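Local atomic coordinates of endonuclease V (Streptomyces avermitilis, PDB entry 3GOC), a protein that probably cleaves DNA carrying deaminated bases, using magnesium to cut at the second phosphodiester bond 3' to a deoxyinosine and leaving the lesion in place. Residues Gly26-Gly38 / Val187-His199. Numbering follows the deposited sequence.
Sequences GRVILDEPGPPPG and VGHRVDLDHACAH
His189 and His199 grip the irregular, proline-rich segment 26-38 in opposite roles, one as acceptor and one as donor. His189 turns ND1 to the backbone N-H of Ile29 (ND1 to N 3.0 Å), which lies close to the ring plane; CG of Arg190 covers one face of that ring. At the far end, His199 NE2 donates to Pro35 O at 2.7 Å, within its own ring plane but well above the carbonyl plane, while CB of Pro37 sits over one ring face in a CH-pi contact. Between them, Arg190 N bonds Ile29 O and Asp192 N bonds Pro33 O. Arg190 holds Glu32 side-on: NE meets OE1 at 3.0 Å, nearly straight (170°), and NH2 takes the syn lone pair of OE2. Carboxylate and guanidinium planes are 46° apart, NE coming from above the carboxylate. Glu32 CG lies trans to the backbone N (chi1 -177°) and the chain runs on extended, alongside the arginine. Arg190 NH1 bonds Gly135 O. With an alanine in place of Arg190, the Glu32 carboxylate is likely to lose its ionic mate, Gly135 O its guanidinium donor, and the His189 ring the methylene over one face. Asp192 OD1 caps the helix by accepting from His195 N (2.9 Å), and also takes His195 ND1 (2.8 Å), steadying that ring with Pro33 O over one face. A CB on Gly34 would be tight against Arg190 O and Val191 CA and clash with Pro35 CD. One water joins Leu30 O to Val191 O; another joins Glu32 OE2 to Arg190 O. The loop after helix 14-24 is thus fastened to the end of strand 183-189, where Gly188 and His189 form a classic beta bulge opposite Thr138, and to the N-capped helix 193-202 of the RNase H-like fold.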
ATOM      1  N   GLY A  26      18.050  15.075 -16.278  1.00 17.94           N
ATOM      2  CA  GLY A  26      18.997  14.003 -16.524  1.00 19.71           C
ATOM      3  C   GLY A  26      19.461  13.298 -15.264  1.00 20.04           C
ATOM      4  O   GLY A  26      20.125  12.264 -15.334  1.00 18.07           O
ATOM      5  N   ARG A  27      19.117  13.851 -14.106  1.00 18.77           N
ATOM      6  CA  ARG A  27      19.511  13.243 -12.845  1.00 12.46           C
ATOM      7  C   ARG A  27      18.403  12.355 -12.285  1.00 13.80           C
ATOM      8  O   ARG A  27      18.613  11.634 -11.313  1.00 13.74           O
ATOM      9  CB  ARG A  27      19.885  14.329 -11.829  1.00 16.79           C
ATOM     10  CG  ARG A  27      21.115  15.140 -12.230  1.00 24.99           C
ATOM     11  CD  ARG A  27      22.108  15.254 -11.085  1.00 35.87           C
ATOM     12  NE  ARG A  27      21.707  16.235 -10.084  1.00 33.89           N
ATOM     13  CZ  ARG A  27      21.751  17.550 -10.273  1.00 34.91           C
ATOM     14  NH1 ARG A  27      21.368  18.376  -9.307  1.00 35.32           N
ATOM     15  NH2 ARG A  27      22.188  18.037 -11.425  1.00 35.05           N
ATOM     16  N   VAL A  28      17.231  12.397 -12.908  1.00 10.69           N
ATOM     17  CA  VAL A  28      16.101  11.598 -12.453  1.00 12.92           C
ATOM     18  C   VAL A  28      16.347  10.104 -12.625  1.00 17.91           C
ATOM     19  O   VAL A  28      16.820   9.658 -13.670  1.00 16.09           O
ATOM     20  CB  VAL A  28      14.805  11.983 -13.210  1.00 11.15           C
ATOM     21  CG1 VAL A  28      13.660  11.065 -12.799  1.00 12.54           C
ATOM     22  CG2 VAL A  28      14.442  13.437 -12.913  1.00 14.20           C
ATOM     23  N   ILE A  29      16.032   9.337 -11.586  1.00 10.95           N
ATOM     24  CA  ILE A  29      16.191   7.886 -11.613  1.00 11.97           C
ATOM     25  C   ILE A  29      14.803   7.260 -11.696  1.00 11.88           C
ATOM     26  O   ILE A  29      13.938   7.525 -10.856  1.00  9.82           O
ATOM     27  CB  ILE A  29      16.935   7.394 -10.355  1.00 12.86           C
ATOM     28  CG1 ILE A  29      18.374   7.927 -10.378  1.00 10.43           C
ATOM     29  CG2 ILE A  29      16.922   5.869 -10.297  1.00 12.56           C
ATOM     30  CD1 ILE A  29      19.163   7.670  -9.102  1.00 14.32           C
ATOM     31  N   LEU A  30      14.598   6.432 -12.716  1.00 10.80           N
ATOM     32  CA  LEU A  30      13.305   5.795 -12.947  1.00 10.81           C
ATOM     33  C   LEU A  30      13.268   4.282 -12.745  1.00 12.64           C
ATOM     34  O   LEU A  30      12.191   3.698 -12.610  1.00 13.46           O
ATOM     35  CB  LEU A  30      12.822   6.114 -14.367  1.00 12.40           C
ATOM     36  CG  LEU A  30      12.608   7.586 -14.740  1.00 12.55           C
ATOM     37  CD1 LEU A  30      12.328   7.702 -16.232  1.00 21.49           C
ATOM     38  CD2 LEU A  30      11.456   8.162 -13.932  1.00 14.09           C
ATOM     39  N   ASP A  31      14.432   3.644 -12.719  1.00 10.30           N
ATOM     40  CA  ASP A  31      14.471   2.196 -12.564  1.00 12.37           C
ATOM     41  C   ASP A  31      14.751   1.681 -11.157  1.00 11.61           C
ATOM     42  O   ASP A  31      15.017   0.491 -10.972  1.00 14.51           O
ATOM     43  CB  ASP A  31      15.460   1.592 -13.564  1.00 13.10           C
ATOM     44  CG  ASP A  31      14.906   1.569 -14.976  1.00 25.52           C
ATOM     45  OD1 ASP A  31      15.653   1.216 -15.916  1.00 27.91           O
ATOM     46  OD2 ASP A  31      13.710   1.898 -15.146  1.00 24.33           O
ATOM     47  N   GLU A  32      14.698   2.572 -10.168  1.00  9.07           N
ATOM     48  CA  GLU A  32      14.889   2.166  -8.772  1.00  9.71           C
ATOM     49  C   GLU A  32      13.480   1.961  -8.216  1.00 11.59           C
ATOM     50  O   GLU A  32      12.693   2.902  -8.135  1.00 10.44           O
ATOM     51  CB  GLU A  32      15.608   3.246  -7.959  1.00  7.82           C
ATOM     52  CG  GLU A  32      15.873   2.817  -6.516  1.00  8.88           C
ATOM     53  CD  GLU A  32      16.732   3.792  -5.730  1.00  8.07           C
ATOM     54  OE1 GLU A  32      17.407   4.647  -6.349  1.00 10.51           O
ATOM     55  OE2 GLU A  32      16.751   3.684  -4.483  1.00  9.75           O
ATOM     56  N   PRO A  33      13.139   0.723  -7.835  1.00  8.46           N
ATOM     57  CA  PRO A  33      11.802   0.445  -7.298  1.00  7.83           C
ATOM     58  C   PRO A  33      11.393   1.354  -6.147  1.00  8.60           C
ATOM     59  O   PRO A  33      10.286   1.901  -6.139  1.00 10.31           O
ATOM     60  CB  PRO A  33      11.900  -1.019  -6.888  1.00 12.45           C
ATOM     61  CG  PRO A  33      12.811  -1.574  -7.964  1.00 11.49           C
ATOM     62  CD  PRO A  33      13.902  -0.526  -8.001  1.00  8.56           C
ATOM     63  N   GLY A  34      12.285   1.518  -5.178  1.00  8.10           N
ATOM     64  CA  GLY A  34      11.983   2.368  -4.045  1.00  7.84           C
ATOM     65  C   GLY A  34      11.661   1.579  -2.793  1.00 10.37           C
ATOM     66  O   GLY A  34      11.588   0.352  -2.824  1.00 10.74           O
ATOM     67  N   PRO A  35      11.454   2.271  -1.666  1.00  8.95           N
ATOM     68  CA  PRO A  35      11.138   1.609  -0.400  1.00  9.40           C
ATOM     69  C   PRO A  35       9.725   1.032  -0.384  1.00 11.30           C
ATOM     70  O   PRO A  35       8.838   1.504  -1.093  1.00 10.30           O
ATOM     71  CB  PRO A  35      11.320   2.728   0.619  1.00 11.34           C
ATOM     72  CG  PRO A  35      10.825   3.929  -0.141  1.00 11.84           C
ATOM     73  CD  PRO A  35      11.444   3.738  -1.515  1.00  9.65           C
ATOM     74  N   PRO A  36       9.502  -0.018   0.416  1.00 10.14           N
ATOM     75  CA  PRO A  36       8.169  -0.615   0.481  1.00 11.75           C
ATOM     76  C   PRO A  36       7.247   0.208   1.372  1.00  8.33           C
ATOM     77  O   PRO A  36       7.702   1.002   2.197  1.00 13.50           O
ATOM     78  CB  PRO A  36       8.443  -1.996   1.065  1.00 16.65           C
ATOM     79  CG  PRO A  36       9.583  -1.726   1.991  1.00 19.32           C
ATOM     80  CD  PRO A  36      10.478  -0.831   1.162  1.00 15.66           C
ATOM     81  N   PRO A  37       5.932   0.048   1.202  1.00 12.32           N
ATOM     82  CA  PRO A  37       5.011   0.811   2.042  1.00 15.00           C
ATOM     83  C   PRO A  37       4.910   0.163   3.420  1.00 15.09           C
ATOM     84  O   PRO A  37       5.331  -0.979   3.609  1.00 13.15           O
ATOM     85  CB  PRO A  37       3.698   0.723   1.269  1.00 16.37           C
ATOM     86  CG  PRO A  37       3.772  -0.638   0.671  1.00 16.74           C
ATOM     87  CD  PRO A  37       5.204  -0.695   0.162  1.00 16.81           C
ATOM     88  N   GLY A  38       4.373   0.903   4.384  1.00 12.81           N
ATOM     89  CA  GLY A  38       4.194   0.361   5.719  1.00 14.92           C
ATOM     90  C   GLY A  38       5.411   0.243   6.617  1.00 11.67           C
ATOM     91  O   GLY A  38       5.328  -0.380   7.675  1.00 18.61           O
ATOM     92  N   VAL A 187       5.513   9.172 -10.799  1.00  7.17           N
ATOM     93  CA  VAL A 187       6.797   9.004 -10.151  1.00  6.50           C
ATOM     94  C   VAL A 187       7.522  10.340 -10.116  1.00  8.12           C
ATOM     95  O   VAL A 187       7.367  11.181 -11.007  1.00  5.79           O
ATOM     96  CB  VAL A 187       7.669   7.981 -10.900  1.00  7.33           C
ATOM     97  CG1 VAL A 187       7.009   6.618 -10.864  1.00  7.72           C
ATOM     98  CG2 VAL A 187       7.879   8.431 -12.323  1.00 17.06           C
ATOM     99  N   GLY A 188       8.285  10.545  -9.054  1.00  6.70           N
ATOM    100  CA  GLY A 188       9.052  11.761  -8.941  1.00  6.66           C
ATOM    101  C   GLY A 188      10.510  11.426  -9.189  1.00  6.55           C
ATOM    102  O   GLY A 188      11.101  11.838 -10.192  1.00  8.35           O
ATOM    103  N   HIS A 189      11.083  10.646  -8.279  1.00  5.83           N
ATOM    104  CA  HIS A 189      12.489  10.263  -8.353  1.00  6.95           C
ATOM    105  C   HIS A 189      12.745   9.041  -7.466  1.00  5.51           C
ATOM    106  O   HIS A 189      12.212   8.942  -6.365  1.00  7.55           O
ATOM    107  CB  HIS A 189      13.333  11.451  -7.878  1.00  5.38           C
ATOM    108  CG  HIS A 189      14.811  11.210  -7.888  1.00  7.72           C
ATOM    109  ND1 HIS A 189      15.497  10.827  -9.020  1.00  8.68           N
ATOM    110  CD2 HIS A 189      15.745  11.390  -6.924  1.00  7.60           C
ATOM    111  CE1 HIS A 189      16.791  10.789  -8.755  1.00  8.19           C
ATOM    112  NE2 HIS A 189      16.969  11.129  -7.490  1.00  9.11           N
ATOM    113  N   ARG A 190      13.545   8.105  -7.969  1.00  7.10           N
ATOM    114  CA  ARG A 190      13.923   6.899  -7.231  1.00  8.48           C
ATOM    115  C   ARG A 190      12.785   6.005  -6.723  1.00  8.19           C
ATOM    116  O   ARG A 190      12.927   5.336  -5.701  1.00  6.77           O
ATOM    117  CB  ARG A 190      14.842   7.291  -6.068  1.00  6.92           C
ATOM    118  CG  ARG A 190      16.153   7.947  -6.510  1.00  7.80           C
ATOM    119  CD  ARG A 190      17.047   8.233  -5.315  1.00  8.30           C
ATOM    120  NE  ARG A 190      17.341   7.008  -4.581  1.00  8.99           N
ATOM    121  CZ  ARG A 190      17.622   6.953  -3.283  1.00  8.14           C
ATOM    122  NH1 ARG A 190      17.654   8.059  -2.554  1.00 10.02           N
ATOM    123  NH2 ARG A 190      17.848   5.779  -2.701  1.00 12.41           N
ATOM    124  N   VAL A 191      11.662   5.993  -7.437  1.00  6.63           N
ATOM    125  CA  VAL A 191      10.513   5.154  -7.080  1.00  6.60           C
ATOM    126  C   VAL A 191       9.837   4.733  -8.385  1.00  5.59           C
ATOM    127  O   VAL A 191       9.753   5.546  -9.305  1.00 10.50           O
ATOM    128  CB  VAL A 191       9.467   5.934  -6.237  1.00  9.17           C
ATOM    129  CG1 VAL A 191       8.324   5.014  -5.847  1.00  9.02           C
ATOM    130  CG2 VAL A 191      10.114   6.529  -4.997  1.00  9.02           C
ATOM    131  N   ASP A 192       9.381   3.483  -8.508  1.00  7.61           N
ATOM    132  CA  ASP A 192       8.697   3.115  -9.746  1.00  7.32           C
ATOM    133  C   ASP A 192       7.185   3.243  -9.564  1.00  6.72           C
ATOM    134  O   ASP A 192       6.706   3.481  -8.448  1.00  5.38           O
ATOM    135  CB  ASP A 192       9.098   1.717 -10.280  1.00  9.53           C
ATOM    136  CG  ASP A 192       8.740   0.561  -9.357  1.00 12.13           C
ATOM    137  OD1 ASP A 192       7.852   0.686  -8.499  1.00  9.18           O
ATOM    138  OD2 ASP A 192       9.367  -0.518  -9.524  1.00 11.30           O
ATOM    139  N   LEU A 193       6.433   3.133 -10.654  1.00  9.26           N
ATOM    140  CA  LEU A 193       4.986   3.301 -10.577  1.00  9.73           C
ATOM    141  C   LEU A 193       4.277   2.320  -9.668  1.00  8.01           C
ATOM    142  O   LEU A 193       3.349   2.706  -8.961  1.00  7.33           O
ATOM    143  CB  LEU A 193       4.357   3.268 -11.974  1.00 11.00           C
ATOM    144  CG  LEU A 193       4.246   4.619 -12.682  1.00 18.56           C
ATOM    145  CD1 LEU A 193       3.563   4.421 -14.028  1.00 15.33           C
ATOM    146  CD2 LEU A 193       3.443   5.598 -11.825  1.00 10.03           C
ATOM    147  N   ASP A 194       4.700   1.057  -9.674  1.00  7.89           N
ATOM    148  CA  ASP A 194       4.066   0.073  -8.809  1.00  7.89           C
ATOM    149  C   ASP A 194       4.224   0.488  -7.349  1.00  7.64           C
ATOM    150  O   ASP A 194       3.268   0.427  -6.576  1.00  7.59           O
ATOM    151  CB  ASP A 194       4.676  -1.317  -9.027  1.00  9.77           C
ATOM    152  CG  ASP A 194       4.066  -2.039 -10.207  1.00 13.13           C
ATOM    153  OD1 ASP A 194       3.143  -1.483 -10.842  1.00 12.77           O
ATOM    154  OD2 ASP A 194       4.502  -3.175 -10.506  1.00 15.71           O
ATOM    155  N   HIS A 195       5.426   0.923  -6.975  1.00  7.36           N
ATOM    156  CA  HIS A 195       5.660   1.343  -5.599  1.00  6.97           C
ATOM    157  C   HIS A 195       4.948   2.649  -5.282  1.00  7.49           C
ATOM    158  O   HIS A 195       4.474   2.845  -4.163  1.00  6.45           O
ATOM    159  CB  HIS A 195       7.156   1.484  -5.303  1.00  9.80           C
ATOM    160  CG  HIS A 195       7.846   0.182  -5.045  1.00  7.78           C
ATOM    161  ND1 HIS A 195       8.107  -0.731  -6.046  1.00 12.36           N
ATOM    162  CD2 HIS A 195       8.307  -0.375  -3.900  1.00 14.56           C
ATOM    163  CE1 HIS A 195       8.698  -1.793  -5.527  1.00 15.88           C
ATOM    164  NE2 HIS A 195       8.831  -1.603  -4.227  1.00 14.11           N
ATOM    165  N   ALA A 196       4.878   3.547  -6.260  1.00  5.32           N
ATOM    166  CA  ALA A 196       4.185   4.811  -6.042  1.00  5.26           C
ATOM    167  C   ALA A 196       2.717   4.511  -5.732  1.00  5.63           C
ATOM    168  O   ALA A 196       2.120   5.119  -4.846  1.00  6.11           O
ATOM    169  CB  ALA A 196       4.291   5.704  -7.277  1.00  6.18           C
ATOM    170  N   CYS A 197       2.133   3.575  -6.474  1.00  5.66           N
ATOM    171  CA  CYS A 197       0.745   3.199  -6.244  1.00  7.98           C
ATOM    172  C   CYS A 197       0.581   2.529  -4.887  1.00  6.39           C
ATOM    173  O   CYS A 197      -0.380   2.801  -4.164  1.00  7.00           O
ATOM    174  CB  CYS A 197       0.262   2.253  -7.337  1.00  7.78           C
ATOM    175  SG  CYS A 197      -0.049   3.080  -8.897  1.00 11.91           S
ATOM    176  N   ALA A 198       1.519   1.649  -4.539  1.00  6.23           N
ATOM    177  CA  ALA A 198       1.468   0.949  -3.264  1.00  6.27           C
ATOM    178  C   ALA A 198       1.504   1.937  -2.106  1.00  6.99           C
ATOM    179  O   ALA A 198       0.756   1.800  -1.141  1.00  7.29           O
ATOM    180  CB  ALA A 198       2.633  -0.036  -3.159  1.00  4.79           C
ATOM    181  N   HIS A 199       2.365   2.945  -2.196  1.00  6.25           N
ATOM    182  CA  HIS A 199       2.442   3.932  -1.124  1.00  4.76           C
ATOM    183  C   HIS A 199       1.162   4.751  -1.054  1.00  4.23           C
ATOM    184  O   HIS A 199       0.652   5.045   0.027  1.00  5.35           O
ATOM    185  CB  HIS A 199       3.647   4.854  -1.332  1.00  5.39           C
ATOM    186  CG  HIS A 199       4.928   4.287  -0.801  1.00  7.93           C
ATOM    187  ND1 HIS A 199       5.251   4.317   0.539  1.00 10.93           N
ATOM    188  CD2 HIS A 199       5.931   3.620  -1.415  1.00  9.39           C
ATOM    189  CE1 HIS A 199       6.401   3.689   0.727  1.00  8.35           C
ATOM    190  NE2 HIS A 199       6.833   3.257  -0.444  1.00  7.01           N
TER
HETATM  191  O   HOH W   1      10.113   5.280 -12.053  1.00 10.69           O
HETATM  192  O   HOH W   2      14.422   4.746  -3.418  1.00 12.17           O